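Local coordinates for protein sgbp-b (Bacteroides uniformis, PDB 7K44) that probably captures xyloglucan at the cell surface of a human gut bacterium, as a surface glycan-binding protein encoded in a polysaccharide utilization locus, at residues S129-M134 with A199-F204; V142-Q147 with L176-P181; P30-T35 with A113-P118; Q60-T65 with G104-E109; V293-G298 with L360-P365. One frame throughout, in Å; residues are numbered along the deposited sequence.

Contact 1 of 5, residues S129-M134 with A199-F204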
# COMPACT_ATOMS: atom_id res chain seq x y z
N SER A 129 -7.47 -2.23 -3.43
CA SER A 129 -6.90 -1.77 -4.69
C SER A 129 -5.39 -1.63 -4.66
O SER A 129 -4.75 -1.79 -5.71
CB SER A 129 -7.53 -0.44 -5.12
OG SER A 129 -7.29 0.57 -4.16
N LYS A 130 -4.79 -1.35 -3.51
CA LYS A 130 -3.35 -1.16 -3.43
C LYS A 130 -2.86 -1.53 -2.04
O LYS A 130 -3.57 -1.34 -1.05
CB LYS A 130 -2.99 0.30 -3.73
CG LYS A 130 -2.55 0.55 -5.16
CD LYS A 130 -1.57 1.72 -5.24
CE LYS A 130 -2.23 3.03 -4.87
NZ LYS A 130 -1.41 4.19 -5.32
N VAL A 131 -1.63 -2.07 -1.96
CA VAL A 131 -0.99 -2.40 -0.69
C VAL A 131 0.40 -1.79 -0.71
O VAL A 131 1.07 -1.75 -1.75
CB VAL A 131 -0.93 -3.92 -0.43
CG1 VAL A 131 -0.48 -4.19 1.00
CG2 VAL A 131 -2.27 -4.57 -0.69
N SER A 132 0.84 -1.29 0.45
CA SER A 132 2.10 -0.56 0.49
C SER A 132 3.29 -1.45 0.16
O SER A 132 4.25 -0.99 -0.47
CB SER A 132 2.22 0.16 1.84
OG SER A 132 2.32 -0.76 2.90
N SER A 133 3.24 -2.73 0.52
CA SER A 133 4.30 -3.64 0.11
C SER A 133 3.73 -5.05 0.11
O SER A 133 2.84 -5.37 0.91
CB SER A 133 5.50 -3.56 1.05
OG SER A 133 6.45 -4.56 0.72
N MET A 134 4.23 -5.88 -0.81
CA MET A 134 3.86 -7.29 -0.81
C MET A 134 4.73 -8.11 0.12
O MET A 134 4.50 -9.31 0.27
CB MET A 134 3.92 -7.87 -2.22
CG MET A 134 2.91 -7.27 -3.18
SD MET A 134 1.19 -7.77 -2.85
CE MET A 134 1.13 -9.32 -3.76
N ALA A 199 -11.98 -9.47 1.21
CA ALA A 199 -11.17 -9.07 0.08
C ALA A 199 -9.83 -9.77 0.20
O ALA A 199 -9.26 -9.85 1.29
CB ALA A 199 -10.93 -7.55 0.08
N GLU A 200 -9.34 -10.30 -0.93
CA GLU A 200 -8.13 -11.10 -0.94
C GLU A 200 -7.14 -10.55 -1.96
O GLU A 200 -7.53 -10.14 -3.06
CB GLU A 200 -8.44 -12.57 -1.27
CG GLU A 200 -9.11 -13.33 -0.14
CD GLU A 200 -9.54 -14.74 -0.54
OE1 GLU A 200 -8.80 -15.40 -1.31
OE2 GLU A 200 -10.62 -15.18 -0.08
N VAL A 201 -5.87 -10.55 -1.59
CA VAL A 201 -4.76 -10.22 -2.49
C VAL A 201 -3.87 -11.45 -2.59
O VAL A 201 -3.13 -11.75 -1.63
CB VAL A 201 -3.95 -9.01 -1.99
CG1 VAL A 201 -2.76 -8.74 -2.92
CG2 VAL A 201 -4.83 -7.78 -1.87
N PRO A 202 -3.89 -12.18 -3.69
CA PRO A 202 -2.99 -13.33 -3.84
C PRO A 202 -1.57 -12.87 -4.14
O PRO A 202 -1.32 -11.71 -4.49
CB PRO A 202 -3.57 -14.07 -5.04
CG PRO A 202 -4.18 -12.98 -5.87
CD PRO A 202 -4.71 -11.96 -4.90
N GLY A 203 -0.63 -13.80 -4.00
CA GLY A 203 0.76 -13.47 -4.26
C GLY A 203 1.45 -12.71 -3.16
O GLY A 203 2.57 -12.23 -3.35
N PHE A 204 0.81 -12.58 -2.00
CA PHE A 204 1.38 -11.82 -0.89
C PHE A 204 2.52 -12.60 -0.24
O PHE A 204 2.53 -13.83 -0.17
CB PHE A 204 0.27 -11.53 0.13
CG PHE A 204 0.67 -10.57 1.19
CD1 PHE A 204 0.80 -9.22 0.91
CD2 PHE A 204 0.90 -11.01 2.48
CE1 PHE A 204 1.18 -8.33 1.91
CE2 PHE A 204 1.28 -10.14 3.47
CZ PHE A 204 1.41 -8.80 3.19
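Met134 fits its thioether into the corner made by Val201, Gly203 and Phe204. Bent at both chi2 (-72°) and chi3 (-86°), the chain doubles round until CE lies 3.3 Å from Gly203 O. The sulfur makes a Met-aromatic contact with Phe204: SD comes at the edge of the ring, 5.4 Å from its centroid and 79° off the normal.

Aliphatic packing runs alongside. Met134 CE reaches Val201 CG1 at 4.0 Å, and within the strands Val131 CG2 meets Val201 CG2 at 4.3 Å, a loose touch between methyls. These valines sit on strands 127-131 and 197-204, edge strands of the two facing sheets of the IPT/TIG domain, an immunoglobulin-like sandwich. In the second segment the chain turns its corner at Pro202 and Gly203, and Gly203 with Phe204 forms a G1 beta bulge against strand 188-194.

Carbonyls supply the polar part, with no hydrogen bond between the segments. Met134 O stands 3.7 Å above one face of the Phe204 ring, toward its rim, while Ser133 O approaches Phe204 CE1 obliquely at 3.5 Å. Ser133 OG is bonded to Glu288 and Met134 N to Gln333, which ties this turn to the xyloglucan-binding domain.

Contact 2 of 5, residues V142-Q147 with L176-P181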
# COMPACT_ATOMS: atom_id res chain seq x y z
N VAL A 142 1.93 -1.12 7.64
CA VAL A 142 1.46 -1.45 6.31
C VAL A 142 0.24 -0.59 6.04
O VAL A 142 -0.58 -0.39 6.95
CB VAL A 142 1.09 -2.94 6.25
CG1 VAL A 142 0.70 -3.33 4.83
CG2 VAL A 142 2.21 -3.82 6.78
N THR A 143 0.12 -0.06 4.84
CA THR A 143 -1.05 0.72 4.44
C THR A 143 -1.78 -0.01 3.32
O THR A 143 -1.15 -0.56 2.41
CB THR A 143 -0.62 2.12 3.96
OG1 THR A 143 0.12 2.76 5.01
CG2 THR A 143 -1.85 2.98 3.65
N VAL A 144 -3.11 -0.03 3.40
CA VAL A 144 -3.94 -0.68 2.38
C VAL A 144 -4.98 0.32 1.90
O VAL A 144 -5.61 0.99 2.72
CB VAL A 144 -4.63 -1.94 2.94
CG1 VAL A 144 -5.41 -2.66 1.84
CG2 VAL A 144 -3.61 -2.89 3.57
N LEU A 145 -5.14 0.43 0.59
CA LEU A 145 -6.19 1.24 -0.02
C LEU A 145 -7.27 0.32 -0.56
O LEU A 145 -6.98 -0.75 -1.11
CB LEU A 145 -5.67 2.08 -1.18
CG LEU A 145 -4.54 3.07 -0.92
CD1 LEU A 145 -4.39 4.02 -2.10
CD2 LEU A 145 -4.83 3.85 0.33
N GLY A 146 -8.53 0.73 -0.42
CA GLY A 146 -9.61 -0.08 -0.94
C GLY A 146 -10.94 0.58 -0.68
O GLY A 146 -11.01 1.81 -0.59
N GLN A 147 -12.00 -0.21 -0.57
CA GLN A 147 -13.33 0.34 -0.32
C GLN A 147 -14.06 -0.56 0.67
O GLN A 147 -13.82 -1.77 0.72
CB GLN A 147 -14.17 0.42 -1.60
CG GLN A 147 -13.60 1.34 -2.68
CD GLN A 147 -13.61 2.80 -2.28
OE1 GLN A 147 -14.42 3.22 -1.45
NE2 GLN A 147 -12.73 3.59 -2.88
N LEU A 176 -6.59 1.85 5.37
CA LEU A 176 -6.29 1.42 6.72
C LEU A 176 -4.79 1.22 6.86
O LEU A 176 -4.08 1.05 5.86
CB LEU A 176 -7.09 0.18 7.17
CG LEU A 176 -6.94 -1.13 6.40
CD1 LEU A 176 -5.66 -1.85 6.78
CD2 LEU A 176 -8.13 -2.02 6.66
N THR A 177 -4.34 1.25 8.10
CA THR A 177 -2.97 0.87 8.43
C THR A 177 -3.00 -0.18 9.53
O THR A 177 -3.94 -0.25 10.32
CB THR A 177 -2.13 2.07 8.90
OG1 THR A 177 -2.72 2.63 10.07
CG2 THR A 177 -2.07 3.12 7.83
N PHE A 178 -1.96 -1.01 9.56
CA PHE A 178 -1.78 -1.98 10.63
C PHE A 178 -0.29 -2.26 10.79
O PHE A 178 0.52 -1.91 9.93
CB PHE A 178 -2.56 -3.28 10.38
CG PHE A 178 -2.11 -4.07 9.16
CD1 PHE A 178 -1.11 -5.03 9.28
CD2 PHE A 178 -2.70 -3.87 7.92
CE1 PHE A 178 -0.69 -5.76 8.16
CE2 PHE A 178 -2.29 -4.60 6.80
CZ PHE A 178 -1.28 -5.55 6.93
N THR A 179 0.06 -2.88 11.91
CA THR A 179 1.43 -3.30 12.15
C THR A 179 1.63 -4.71 11.61
O THR A 179 0.84 -5.61 11.91
CB THR A 179 1.76 -3.26 13.64
OG1 THR A 179 1.57 -1.92 14.12
CG2 THR A 179 3.20 -3.72 13.89
N MET A 180 2.66 -4.88 10.81
CA MET A 180 2.92 -6.18 10.24
C MET A 180 3.28 -7.17 11.34
O MET A 180 4.20 -6.91 12.12
CB MET A 180 4.07 -6.08 9.23
CG MET A 180 4.49 -7.40 8.63
SD MET A 180 3.21 -8.04 7.54
CE MET A 180 3.90 -9.67 7.26
N PRO A 181 2.59 -8.30 11.44
CA PRO A 181 2.93 -9.29 12.46
C PRO A 181 4.11 -10.15 12.05
O PRO A 181 4.80 -9.84 11.07
CB PRO A 181 1.65 -10.13 12.55
CG PRO A 181 1.07 -10.05 11.18
CD PRO A 181 1.39 -8.68 10.66
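Val142 and Val144 pair with Phe178 and Leu176 along two antiparallel strands, 152° apart in direction, through four backbone hydrogen bonds of which Val142 N to Phe178 O is 2.8 Å long and nearly straight. Between those two hydrogen-bonded pairs lies the non-hydrogen-bonded pair Thr143 and Thr177, where Thr177 CA comes to 3.1 Å from Val142 O in a CA-H...O contact.

On the face of Val142, Val144, Leu176 and Phe178, which looks into the core, the Phe178 ring packs on both valines. With chi1 at 64°, CG stands between the backbone N and the carbonyl carbon, and the ring leans across the neighbouring strand so that Val142 CB makes a CH-pi contact over one face, 3.8 Å from the centroid. Both methyls of Val142 also rest on the ring atoms, CG2 touching Met180 CB as well. Val144 CG2 meets the ring at its edge, 3.9 Å from Phe178 CE2, and is just as near Leu176 CD1. A serine in place of Phe178 would probably leave a gap beneath Val142 and take away the apolar wall that Val144 leans on. On the other face Thr143 OG1 lies 3.6 Å from Thr177 CG2.

Strand 127-131 flanks strand 141-147 on its far side, with Val131 on Val142, and strand 152-157 of the facing sheet closes over the core through Met157 on Phe178 and Ile155 on Leu176.

Contact 3 of 5, residues P30-T35 with A113-P118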
# COMPACT_ATOMS: atom_id res chain seq x y z
N PRO A 30 -24.60 29.50 5.15
CA PRO A 30 -23.95 28.36 4.50
C PRO A 30 -24.92 27.21 4.26
O PRO A 30 -25.91 27.09 4.98
CB PRO A 30 -22.87 27.95 5.51
CG PRO A 30 -22.61 29.19 6.31
CD PRO A 30 -23.93 29.89 6.40
N ALA A 31 -24.64 26.38 3.26
CA ALA A 31 -25.54 25.32 2.83
C ALA A 31 -25.19 24.00 3.50
O ALA A 31 -24.03 23.75 3.83
CB ALA A 31 -25.43 25.15 1.31
N PRO A 32 -26.17 23.12 3.69
CA PRO A 32 -25.88 21.84 4.36
C PRO A 32 -25.06 20.92 3.48
O PRO A 32 -25.09 21.00 2.25
CB PRO A 32 -27.28 21.26 4.60
CG PRO A 32 -28.11 21.83 3.50
CD PRO A 32 -27.58 23.22 3.29
N TYR A 33 -24.31 20.04 4.13
CA TYR A 33 -23.57 19.00 3.45
C TYR A 33 -23.54 17.75 4.32
O TYR A 33 -23.70 17.82 5.54
CB TYR A 33 -22.15 19.45 3.07
CG TYR A 33 -21.26 19.76 4.26
CD1 TYR A 33 -21.31 20.99 4.89
CD2 TYR A 33 -20.35 18.82 4.73
CE1 TYR A 33 -20.49 21.28 5.96
CE2 TYR A 33 -19.52 19.09 5.80
CZ TYR A 33 -19.60 20.33 6.42
OH TYR A 33 -18.78 20.60 7.49
N ILE A 34 -23.35 16.61 3.67
CA ILE A 34 -23.26 15.32 4.35
C ILE A 34 -21.89 14.73 4.06
O ILE A 34 -21.52 14.55 2.89
CB ILE A 34 -24.37 14.36 3.92
CG1 ILE A 34 -25.75 14.92 4.28
CG2 ILE A 34 -24.17 13.00 4.56
CD1 ILE A 34 -26.90 14.11 3.72
N THR A 35 -21.13 14.45 5.11
CA THR A 35 -19.82 13.82 4.98
C THR A 35 -19.94 12.30 4.95
O THR A 35 -19.30 11.63 4.13
CB THR A 35 -18.95 14.23 6.17
OG1 THR A 35 -18.80 15.65 6.18
CG2 THR A 35 -17.58 13.56 6.09
N ALA A 113 -30.85 25.12 1.39
CA ALA A 113 -30.74 24.17 0.30
C ALA A 113 -30.90 22.76 0.88
O ALA A 113 -31.25 22.59 2.05
CB ALA A 113 -29.41 24.34 -0.44
N SER A 114 -30.64 21.76 0.05
CA SER A 114 -30.70 20.37 0.47
C SER A 114 -29.33 19.73 0.33
O SER A 114 -28.49 20.18 -0.46
CB SER A 114 -31.71 19.57 -0.38
OG SER A 114 -33.04 19.88 -0.02
N ALA A 115 -29.09 18.70 1.14
CA ALA A 115 -27.93 17.84 1.00
C ALA A 115 -28.41 16.41 0.89
O ALA A 115 -29.45 16.05 1.44
CB ALA A 115 -26.96 17.98 2.19
N PHE A 116 -27.65 15.59 0.16
CA PHE A 116 -28.02 14.18 0.05
C PHE A 116 -26.77 13.32 -0.07
O PHE A 116 -25.68 13.81 -0.38
CB PHE A 116 -28.98 13.92 -1.11
CG PHE A 116 -28.38 14.10 -2.48
CD1 PHE A 116 -28.18 15.37 -3.00
CD2 PHE A 116 -28.03 13.01 -3.25
CE1 PHE A 116 -27.64 15.54 -4.26
CE2 PHE A 116 -27.49 13.17 -4.51
CZ PHE A 116 -27.29 14.44 -5.02
N THR A 117 -26.95 12.03 0.17
CA THR A 117 -25.84 11.09 0.15
C THR A 117 -26.40 9.75 -0.31
O THR A 117 -27.58 9.47 -0.08
CB THR A 117 -25.21 10.95 1.55
OG1 THR A 117 -24.01 10.18 1.47
CG2 THR A 117 -26.17 10.29 2.54
N PRO A 118 -25.60 8.93 -0.98
CA PRO A 118 -26.07 7.59 -1.34
C PRO A 118 -26.43 6.79 -0.09
O PRO A 118 -25.84 6.97 0.97
CB PRO A 118 -24.87 6.96 -2.05
CG PRO A 118 -24.05 8.11 -2.50
CD PRO A 118 -24.23 9.17 -1.46
O HOH W 1 -26.69 22.29 0.24
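Ile34 reaches Phe116 and Thr117 because its two branches part at CB: CG1 is anti to the carbonyl carbon (chi1 -62°) and runs on straight (chi2 173°), while CG2 lies anti to the backbone N. The long branch first passes Ala115 CB, 3.9 Å from Ile34 CG1, and then sets CD1 against the backbone, 3.8 Å from Phe116 CA. The short branch meets Thr117, with Ile34 CG2 at 3.8 Å from Thr117 CB, and the two side chains cross at about a right angle. A glycine at Ile34 would probably strip Ala115 and Thr117 of their apolar cover and open a gap between the strands.

Toward the start of both segments, Ala115 CB is set against the main chain of Pro32, 3.6 Å from Pro32 O. The proline ring lies over the peptide of the other segment, its CG 3.5 Å from Ala113 O. Past it, Ala31 CB and Ala113 CB just touch.

No hydrogen bond joins the segments directly. One water bridges them instead, donating to both Pro32 O and Ser114 O at 2.9 Å each.

Strands 33-35 and 114-118 run 27° from parallel, yet each bonds within its own sheet, Tyr33 to Gly54 and Ala115 to Val108. First and last strands thus lie side by side at the edges of two sheets, as in immunoglobulin-like sandwiches; the strand order matches the IPT/TIG domain.

Contact 4 of 5, residues Q60-T65 with G104-E109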
# COMPACT_ATOMS: atom_id res chain seq x y z
N GLN A 60 -35.96 21.24 7.41
CA GLN A 60 -37.38 21.13 7.15
C GLN A 60 -37.85 19.70 6.96
O GLN A 60 -38.93 19.35 7.44
CB GLN A 60 -37.76 22.00 5.95
CG GLN A 60 -37.39 23.46 6.20
CD GLN A 60 -37.38 24.31 4.95
OE1 GLN A 60 -37.28 23.80 3.83
NE2 GLN A 60 -37.47 25.62 5.13
N ARG A 61 -37.04 18.85 6.34
CA ARG A 61 -37.39 17.45 6.18
C ARG A 61 -36.13 16.61 6.17
O ARG A 61 -35.06 17.08 5.77
CB ARG A 61 -38.14 17.21 4.87
CG ARG A 61 -39.63 17.28 5.02
CD ARG A 61 -40.35 17.06 3.71
NE ARG A 61 -41.48 17.98 3.58
CZ ARG A 61 -42.53 17.99 4.40
NH1 ARG A 61 -42.62 17.11 5.40
NH2 ARG A 61 -43.50 18.87 4.22
N VAL A 62 -36.27 15.37 6.62
CA VAL A 62 -35.27 14.33 6.43
C VAL A 62 -35.99 13.14 5.83
O VAL A 62 -37.04 12.73 6.33
CB VAL A 62 -34.61 13.94 7.77
CG1 VAL A 62 -33.60 12.81 7.57
CG2 VAL A 62 -33.94 15.15 8.39
N TYR A 63 -35.47 12.61 4.73
CA TYR A 63 -36.19 11.51 4.09
C TYR A 63 -35.25 10.68 3.23
O TYR A 63 -34.22 11.16 2.75
CB TYR A 63 -37.38 12.02 3.25
CG TYR A 63 -37.02 12.94 2.10
CD1 TYR A 63 -36.86 14.31 2.31
CD2 TYR A 63 -36.85 12.45 0.81
CE1 TYR A 63 -36.53 15.16 1.26
CE2 TYR A 63 -36.52 13.30 -0.24
CZ TYR A 63 -36.36 14.65 -0.01
OH TYR A 63 -36.03 15.49 -1.05
N PHE A 64 -35.63 9.41 3.05
CA PHE A 64 -35.03 8.53 2.06
C PHE A 64 -35.81 8.64 0.76
O PHE A 64 -37.04 8.78 0.77
CB PHE A 64 -35.07 7.08 2.54
CG PHE A 64 -34.27 6.83 3.80
CD1 PHE A 64 -34.83 7.03 5.05
CD2 PHE A 64 -32.97 6.36 3.73
CE1 PHE A 64 -34.10 6.77 6.22
CE2 PHE A 64 -32.23 6.10 4.88
CZ PHE A 64 -32.80 6.32 6.13
N THR A 65 -35.09 8.59 -0.35
CA THR A 65 -35.68 8.70 -1.68
C THR A 65 -35.09 7.64 -2.59
O THR A 65 -33.94 7.23 -2.44
CB THR A 65 -35.47 10.10 -2.28
OG1 THR A 65 -36.18 10.20 -3.53
CG2 THR A 65 -34.01 10.40 -2.54
N GLY A 104 -30.99 4.04 -2.59
CA GLY A 104 -31.37 5.33 -3.11
C GLY A 104 -30.50 6.41 -2.48
O GLY A 104 -29.27 6.31 -2.50
N SER A 105 -31.13 7.42 -1.91
CA SER A 105 -30.40 8.52 -1.29
C SER A 105 -31.08 8.88 0.02
O SER A 105 -32.28 8.67 0.20
CB SER A 105 -30.31 9.77 -2.19
OG SER A 105 -29.80 9.46 -3.48
N LEU A 106 -30.27 9.39 0.95
CA LEU A 106 -30.78 9.99 2.18
C LEU A 106 -30.61 11.50 2.07
O LEU A 106 -29.52 11.98 1.73
CB LEU A 106 -29.99 9.45 3.38
CG LEU A 106 -30.33 10.00 4.76
CD1 LEU A 106 -31.83 9.92 5.08
CD2 LEU A 106 -29.53 9.23 5.80
N VAL A 107 -31.69 12.24 2.34
CA VAL A 107 -31.75 13.67 2.06
C VAL A 107 -32.02 14.45 3.34
O VAL A 107 -32.90 14.07 4.14
CB VAL A 107 -32.84 13.98 1.02
CG1 VAL A 107 -32.74 15.43 0.59
CG2 VAL A 107 -32.72 13.04 -0.17
N VAL A 108 -31.30 15.55 3.52
CA VAL A 108 -31.61 16.56 4.53
C VAL A 108 -32.01 17.83 3.78
O VAL A 108 -31.17 18.46 3.12
CB VAL A 108 -30.43 16.84 5.46
CG1 VAL A 108 -30.78 17.94 6.46
CG2 VAL A 108 -30.00 15.57 6.17
N GLU A 109 -33.28 18.20 3.88
CA GLU A 109 -33.82 19.37 3.21
C GLU A 109 -33.91 20.50 4.24
O GLU A 109 -34.68 20.40 5.20
CB GLU A 109 -35.20 19.03 2.64
CG GLU A 109 -35.86 20.13 1.82
CD GLU A 109 -37.27 19.76 1.40
OE1 GLU A 109 -37.44 18.74 0.71
OE2 GLU A 109 -38.21 20.50 1.77
O HOH W 2 -40.65 19.01 1.16
O HOH W 3 -35.30 17.94 -1.02
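Tyr63 lays its ring against Val107, and one register step along Phe64 offers a ring face to Leu106. Both pairs belong to the antiparallel ladder of strands 59-65 and 103-110, the central strands of one sheet of what is, from its strand order, probably an immunoglobulin-like sandwich.

The two ring contacts point to opposite faces of the sheet. In the first, side chains of Tyr63 and Val107 lie side by side, and Val107 CB makes a CH-pi contact 3.9 Å from the centroid, offset toward the rim. A chi1 of 61° turns the Tyr63 ring across the sheet and onto Val107. In the second, Leu106 CD1 stands almost exactly over the middle of the Phe64 ring, 3.8 Å from the centroid and only 8° off the normal. That face, with Val62 and Val108, looks into the sandwich, where Ile51 of the facing sheet packs on Leu106.

Glu109 extends its chain past Tyr63, its carboxylate plane turned 82° from the ring. Water takes up the ends: one molecule donates to Glu109 OE1 and is bonded to Tyr63 OH, and another accepts from Arg61 NE at 2.8 Å and donates to Glu109 OE2. Arg61 NE and Glu109 OE2 are themselves too far apart for a salt bridge; Arg61 NH1 finds one with Glu79.

Six of the seven backbone bonds follow the regular ladder. The seventh comes from a classic beta bulge, where Glu109 O accepts from Gln60 N at 2.7 Å and from Arg61 N at 3.0 Å.

Contact 5 of 5, residues V293-G298 with L360-P365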
# COMPACT_ATOMS: atom_id res chain seq x y z
N VAL A 293 17.68 9.43 4.92
CA VAL A 293 17.99 10.85 4.78
C VAL A 293 17.60 11.28 3.37
O VAL A 293 18.08 10.70 2.39
CB VAL A 293 19.48 11.14 5.05
CG1 VAL A 293 19.78 12.60 4.77
CG2 VAL A 293 19.84 10.79 6.49
N GLU A 294 16.72 12.27 3.28
CA GLU A 294 16.33 12.80 1.98
C GLU A 294 17.53 13.45 1.30
O GLU A 294 18.38 14.07 1.96
CB GLU A 294 15.23 13.84 2.17
CG GLU A 294 14.60 14.33 0.89
CD GLU A 294 13.42 15.25 1.16
OE1 GLU A 294 13.26 15.68 2.32
OE2 GLU A 294 12.67 15.55 0.21
N TYR A 295 17.63 13.28 -0.01
CA TYR A 295 18.67 13.93 -0.80
C TYR A 295 18.06 14.57 -2.03
O TYR A 295 17.04 14.12 -2.56
CB TYR A 295 19.82 12.96 -1.20
CG TYR A 295 19.39 11.73 -1.98
CD1 TYR A 295 18.97 10.58 -1.32
CD2 TYR A 295 19.43 11.71 -3.37
CE1 TYR A 295 18.60 9.45 -2.02
CE2 TYR A 295 19.04 10.58 -4.08
CZ TYR A 295 18.64 9.45 -3.40
OH TYR A 295 18.26 8.33 -4.10
N GLY A 296 18.70 15.64 -2.49
CA GLY A 296 18.22 16.40 -3.63
C GLY A 296 18.63 15.79 -4.95
O GLY A 296 19.04 14.63 -5.04
N GLU A 297 18.51 16.60 -6.00
CA GLU A 297 18.77 16.14 -7.36
C GLU A 297 20.26 15.90 -7.56
O GLU A 297 21.12 16.58 -6.99
CB GLU A 297 18.29 17.18 -8.37
N GLY A 298 20.57 14.88 -8.36
CA GLY A 298 21.94 14.55 -8.70
C GLY A 298 22.23 13.07 -8.55
O GLY A 298 22.50 12.36 -9.52
N LEU A 360 23.96 -2.94 -7.86
CA LEU A 360 23.42 -1.59 -7.72
C LEU A 360 24.59 -0.64 -7.50
O LEU A 360 25.46 -0.93 -6.68
CB LEU A 360 22.47 -1.46 -6.53
CG LEU A 360 21.21 -2.33 -6.49
CD1 LEU A 360 21.52 -3.67 -5.84
CD2 LEU A 360 20.14 -1.60 -5.70
N GLN A 361 24.62 0.47 -8.23
CA GLN A 361 25.71 1.43 -8.08
C GLN A 361 25.17 2.85 -8.03
O GLN A 361 24.37 3.24 -8.88
CB GLN A 361 26.72 1.32 -9.21
CG GLN A 361 27.24 -0.07 -9.41
CD GLN A 361 28.29 -0.16 -10.49
OE1 GLN A 361 28.42 0.74 -11.32
NE2 GLN A 361 29.08 -1.24 -10.47
N MET A 362 25.62 3.61 -7.03
CA MET A 362 25.19 4.99 -6.83
C MET A 362 26.31 5.94 -7.21
O MET A 362 27.46 5.74 -6.81
CB MET A 362 24.76 5.23 -5.39
CG MET A 362 24.09 6.58 -5.20
SD MET A 362 23.57 6.83 -3.49
CE MET A 362 22.13 7.86 -3.69
N THR A 363 25.97 6.97 -7.99
CA THR A 363 26.89 8.01 -8.43
C THR A 363 26.18 9.36 -8.31
O THR A 363 24.98 9.42 -8.05
CB THR A 363 27.36 7.79 -9.87
OG1 THR A 363 26.23 7.80 -10.76
CG2 THR A 363 28.12 6.47 -10.02
N ASN A 364 26.93 10.44 -8.48
CA ASN A 364 26.36 11.79 -8.53
C ASN A 364 26.97 12.55 -9.70
O ASN A 364 27.86 13.39 -9.51
CB ASN A 364 26.54 12.54 -7.21
CG ASN A 364 25.94 13.93 -7.23
OD1 ASN A 364 25.08 14.23 -8.06
ND2 ASN A 364 26.41 14.79 -6.34
N PRO A 365 26.53 12.26 -10.93
CA PRO A 365 27.07 12.94 -12.12
C PRO A 365 26.46 14.33 -12.31
O PRO A 365 25.81 14.62 -13.32
CB PRO A 365 26.67 11.98 -13.25
CG PRO A 365 25.35 11.43 -12.78
CD PRO A 365 25.47 11.29 -11.28
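Asn364 brings its amide up against Gly298. From CB the bond to CG lies anti to the backbone N (chi1 -180°), which carries the flat group across to the other segment. CG comes to 4.0 Å from Gly298 C. Beyond it OD1 presses closer, 3.1 Å from Gly298 C and 3.2 Å from Gly298 CA, a packing contact, since no hydrogen bond crosses between the segments. OD1 is bonded to Ser366 OG, while ND2 donates to the carbonyls of Ser252 and Asn368, so both ends of the amide are held and its rotation should be fixed.

Gly298 can be this near because it has no side chain: a CB there would fall 2.5 Å from Asn364 OD1, and at its backbone angles would also collide with the preceding carbonyl oxygen. Its own O meets Pro365 CD at 3.6 Å.

Deeper in, Tyr295 and Met362 come at each other from opposite directions. The methionine is straight through chi2 and bends at chi3, delivering CE over one face of the tyrosine ring in a CH-pi contact, 4.2 Å from the centroid and 3.8 Å from Tyr295 CZ. Phe301 and Trp258 also pack on Met362.

Residues 293-298 lie on the connection from strand 283-291 to strand 300-305, which belong to different sheets. The contact packs this intersheet connection on the end of strand 357-364, loop against strand, within the two antiparallel sheets of the xyloglucan-binding domain.

In the fold
Contacts 2 and 4 are buried, each a run of antiparallel pairing with ring faces covered by aliphatic groups from the partner strand. Contacts 1, 3 and 5 are partly buried and lack direct hydrogen bonds; of these, 1 and 3 bring together the first and last strands of a sandwich, at the edges of its two sheets. Contact 2 is nested within the loop closed by contact 1, and the two share a sheet; contact 4 is nested within contact 3, so the arrangement recurs in two domains whose closest pair, contacts 2 and 3, lies about 31 Å apart between centres. Contact 5 stands alone in the glycan-binding domain, loop on strand, its centre about 57 Å from that of contact 4.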